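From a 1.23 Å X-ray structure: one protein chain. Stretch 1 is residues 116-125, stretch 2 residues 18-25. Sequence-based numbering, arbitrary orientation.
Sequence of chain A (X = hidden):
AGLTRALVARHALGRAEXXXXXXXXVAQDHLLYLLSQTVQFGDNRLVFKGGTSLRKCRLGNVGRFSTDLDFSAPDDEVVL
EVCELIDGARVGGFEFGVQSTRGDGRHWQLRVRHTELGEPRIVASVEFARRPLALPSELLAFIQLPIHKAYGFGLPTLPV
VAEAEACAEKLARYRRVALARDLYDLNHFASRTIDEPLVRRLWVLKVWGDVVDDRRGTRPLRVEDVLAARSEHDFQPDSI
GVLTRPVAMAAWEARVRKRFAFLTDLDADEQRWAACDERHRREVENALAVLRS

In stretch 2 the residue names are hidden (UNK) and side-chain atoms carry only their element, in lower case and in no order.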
# COMPACT_ATOMS: atom_id res chain seq x y z
N GLU A 116 -23.77 0.65 -15.60
CA GLU A 116 -23.53 0.74 -17.04
C GLU A 116 -22.23 0.10 -17.47
O GLU A 116 -22.20 -0.64 -18.46
CB GLU A 116 -23.55 2.21 -17.48
CG GLU A 116 -24.71 3.02 -16.90
CD GLU A 116 -24.47 4.53 -16.96
OE1 GLU A 116 -24.40 5.17 -15.89
OE2 GLU A 116 -24.35 5.06 -18.08
N LEU A 117 -21.14 0.36 -16.75
CA LEU A 117 -19.81 -0.05 -17.19
C LEU A 117 -19.46 -1.48 -16.78
O LEU A 117 -18.44 -2.00 -17.25
CB LEU A 117 -18.77 0.94 -16.68
CG LEU A 117 -19.18 2.37 -17.03
CD1 LEU A 117 -18.22 3.37 -16.43
CD2 LEU A 117 -19.27 2.54 -18.55
N GLY A 118 -20.26 -2.11 -15.95
CA GLY A 118 -20.07 -3.51 -15.64
C GLY A 118 -19.07 -3.75 -14.53
O GLY A 118 -18.72 -2.87 -13.74
N GLU A 119 -18.60 -5.00 -14.48
CA GLU A 119 -17.75 -5.47 -13.40
C GLU A 119 -16.35 -5.72 -13.93
O GLU A 119 -16.17 -6.59 -14.80
CB GLU A 119 -18.33 -6.76 -12.82
CG GLU A 119 -17.37 -7.49 -11.90
CD GLU A 119 -18.05 -8.58 -11.09
OE1 GLU A 119 -19.26 -8.80 -11.29
OE2 GLU A 119 -17.37 -9.20 -10.25
N PRO A 120 -15.34 -5.00 -13.44
CA PRO A 120 -13.97 -5.29 -13.88
C PRO A 120 -13.53 -6.68 -13.42
O PRO A 120 -13.80 -7.09 -12.29
CB PRO A 120 -13.14 -4.19 -13.21
CG PRO A 120 -13.97 -3.72 -12.06
CD PRO A 120 -15.40 -3.88 -12.49
N ARG A 121 -12.88 -7.41 -14.32
CA ARG A 121 -12.47 -8.78 -14.04
C ARG A 121 -11.06 -8.86 -13.48
O ARG A 121 -10.28 -9.74 -13.83
CB ARG A 121 -12.61 -9.63 -15.30
CG ARG A 121 -14.02 -9.61 -15.89
CD ARG A 121 -14.02 -9.59 -17.41
NE ARG A 121 -12.99 -8.73 -17.99
CZ ARG A 121 -13.24 -7.59 -18.63
NH1 ARG A 121 -14.48 -7.16 -18.76
NH2 ARG A 121 -12.23 -6.88 -19.13
N ILE A 122 -10.72 -7.94 -12.59
CA ILE A 122 -9.38 -7.84 -12.03
C ILE A 122 -9.45 -8.16 -10.54
O ILE A 122 -10.43 -7.85 -9.86
CB ILE A 122 -8.80 -6.43 -12.29
CG1 ILE A 122 -7.35 -6.32 -11.83
CG2 ILE A 122 -9.67 -5.36 -11.66
CD1 ILE A 122 -6.66 -5.06 -12.31
N VAL A 123 -8.40 -8.81 -10.05
CA VAL A 123 -8.34 -9.19 -8.64
C VAL A 123 -8.14 -7.94 -7.79
O VAL A 123 -7.21 -7.15 -8.03
CB VAL A 123 -7.20 -10.19 -8.42
CG1 VAL A 123 -6.73 -10.18 -6.96
CG2 VAL A 123 -7.61 -11.58 -8.88
N ALA A 124 -9.01 -7.75 -6.80
CA ALA A 124 -8.94 -6.61 -5.90
C ALA A 124 -9.19 -7.09 -4.48
O ALA A 124 -9.93 -8.05 -4.25
CB ALA A 124 -9.95 -5.54 -6.28
N SER A 125 -8.60 -6.40 -3.52
CA SER A 125 -8.66 -6.85 -2.15
C SER A 125 -8.71 -5.66 -1.20
O SER A 125 -8.43 -4.52 -1.58
CB SER A 125 -7.47 -7.73 -1.80
OG SER A 125 -6.27 -7.05 -2.11
N UNK A 18 -5.84 -2.17 -19.83
CA UNK A 18 -5.89 -1.48 -18.54
C UNK A 18 -7.27 -0.93 -18.22
O UNK A 18 -7.42 -0.26 -17.18
c UNK A 18 -4.86 -0.36 -18.48
N UNK A 19 -8.27 -1.17 -19.07
CA UNK A 19 -9.59 -0.60 -18.81
C UNK A 19 -10.14 -1.07 -17.47
O UNK A 19 -10.70 -0.27 -16.71
c UNK A 19 -13.51 1.37 -20.00
c UNK A 19 -12.91 -1.15 -19.05
o UNK A 19 -15.72 1.18 -19.13
c UNK A 19 -14.17 -0.63 -18.85
c UNK A 19 -12.26 0.84 -20.19
c UNK A 19 -14.47 0.63 -19.32
c UNK A 19 -11.93 -0.42 -19.73
c UNK A 19 -10.55 -0.98 -19.94
N UNK A 20 -10.01 -2.37 -17.18
CA UNK A 20 -10.57 -2.89 -15.93
C UNK A 20 -9.85 -2.29 -14.72
O UNK A 20 -10.49 -1.97 -13.72
c UNK A 20 -10.49 -4.42 -15.91
o UNK A 20 -11.77 -6.32 -16.54
c UNK A 20 -11.67 -5.08 -16.62
o UNK A 20 -12.51 -4.38 -17.21
N UNK A 21 -8.52 -2.15 -14.80
CA UNK A 21 -7.79 -1.50 -13.72
C UNK A 21 -8.23 -0.06 -13.53
O UNK A 21 -8.33 0.43 -12.40
c UNK A 21 -6.29 -1.57 -13.98
N UNK A 22 -8.50 0.65 -14.64
CA UNK A 22 -8.96 2.03 -14.55
C UNK A 22 -10.35 2.10 -13.94
O UNK A 22 -10.64 3.01 -13.15
c UNK A 22 -8.93 2.69 -15.93
N UNK A 23 -11.23 1.16 -14.30
CA UNK A 23 -12.56 1.14 -13.71
C UNK A 23 -12.48 0.86 -12.21
O UNK A 23 -13.21 1.46 -11.42
c UNK A 23 -15.56 1.38 -14.06
c UNK A 23 -13.44 0.11 -14.42
c UNK A 23 -15.67 -0.98 -14.85
c UNK A 23 -14.91 0.03 -13.99
N UNK A 24 -11.59 -0.05 -11.81
CA UNK A 24 -11.39 -0.32 -10.39
C UNK A 24 -10.82 0.89 -9.68
O UNK A 24 -11.23 1.20 -8.55
c UNK A 24 -9.04 -2.92 -8.77
c UNK A 24 -10.08 -1.82 -8.77
c UNK A 24 -11.29 -2.19 -7.91
c UNK A 24 -10.45 -1.51 -10.23
N UNK A 25 -9.88 1.59 -10.31
CA UNK A 25 -9.32 2.82 -9.73
C UNK A 25 -10.44 3.81 -9.41
O UNK A 25 -10.49 4.39 -8.31
o UNK A 25 -6.82 4.51 -9.21
c UNK A 25 -7.61 4.65 -10.17
c UNK A 25 -8.31 3.42 -10.72
o UNK A 25 -7.82 5.77 -10.68

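Position 18 carries a single side-chain carbon, directed away from stretch 1 and not in contact with it. One carbon means alanine: Ala18. Its contribution is backbone, since its O accepts a hydrogen bond from the N of position 22 at 2.9 Å.

Position 19 has one carbon followed by a six-carbon ring bearing one oxygen, a phenol whose oxygen reaches Leu117 CD2, hence Tyr19. Its CB points sideways, but chi1 in the t well brings the far end nearer, and Tyr19 OH lies 3.8 Å from Leu117 CD2, a packing contact.

At position 20 two carbons follow CA, the second carrying two oxygens; the first carbon lies against Pro120, and one oxygen meets the backbone N and the guanidinium of Arg121. This short carboxylate is Asp20, the residue most covered by the other stretch. Its CB points toward stretch 1 and sits 3.8 Å from Pro120 CB. Asp20 OD2 accepts a hydrogen bond from Arg121 N at 2.7 Å, and the salt bridge from Arg121 NH2 to Asp20 OD2 also measures 2.7 Å. OD2 lies over one face of the guanidinium and is modelled too close to it, so these lengths deserve some caution.

Position 21 shows one carbon, which points away overall yet still meets Ile122 CD1. It is Ala21, its CB 3.9 Å from Ile122 CD1.

Position 22, again one carbon, is buried but out of reach of stretch 1: Ala22.

Position 23 has four carbons forked at the second, one fork carbon touching Pro120 CD and Leu117 CB, the pattern of leucine. Leu23, t then p, directs its CD2 to Pro120 CD at 3.7 Å and to Leu117 CB at 4.1 Å.

Position 24 repeats the four-carbon fork, and one fork carbon touches both Ile122 CG2 and Ala124 CB: Leu24, with the same t, p rotamer. Its CD2 packs 3.8 Å from Ile122 CG2 and 3.7 Å from Ala124 CB.

Position 25 has two carbons, the second with two oxygens, and does not touch stretch 1: Asp25. Both carboxylate oxygens are hydrogen-bonded elsewhere in the structure.

The contact sets an irregular strip against a helix. Pro120 and Asp20 mark the close approach, their CA atoms 4.6 Å apart. Asp20 O keeps its helical hydrogen bond from Leu24 N at 2.9 Å while Pro120 CB lies against Asp20 O at 3.5 Å. Leu23 serves Leu117 and Pro120, while Leu24 serves Ile122 and Ala124. On stretch 1, Pro120, Ile122 and Ala124 point toward the helix, whereas Glu119 and Val123 point away. The rule to read is apolar packing joined to one carboxylate that engages both the backbone and side chain of Arg121.

Stretch 2 18-25: AYDAALLD
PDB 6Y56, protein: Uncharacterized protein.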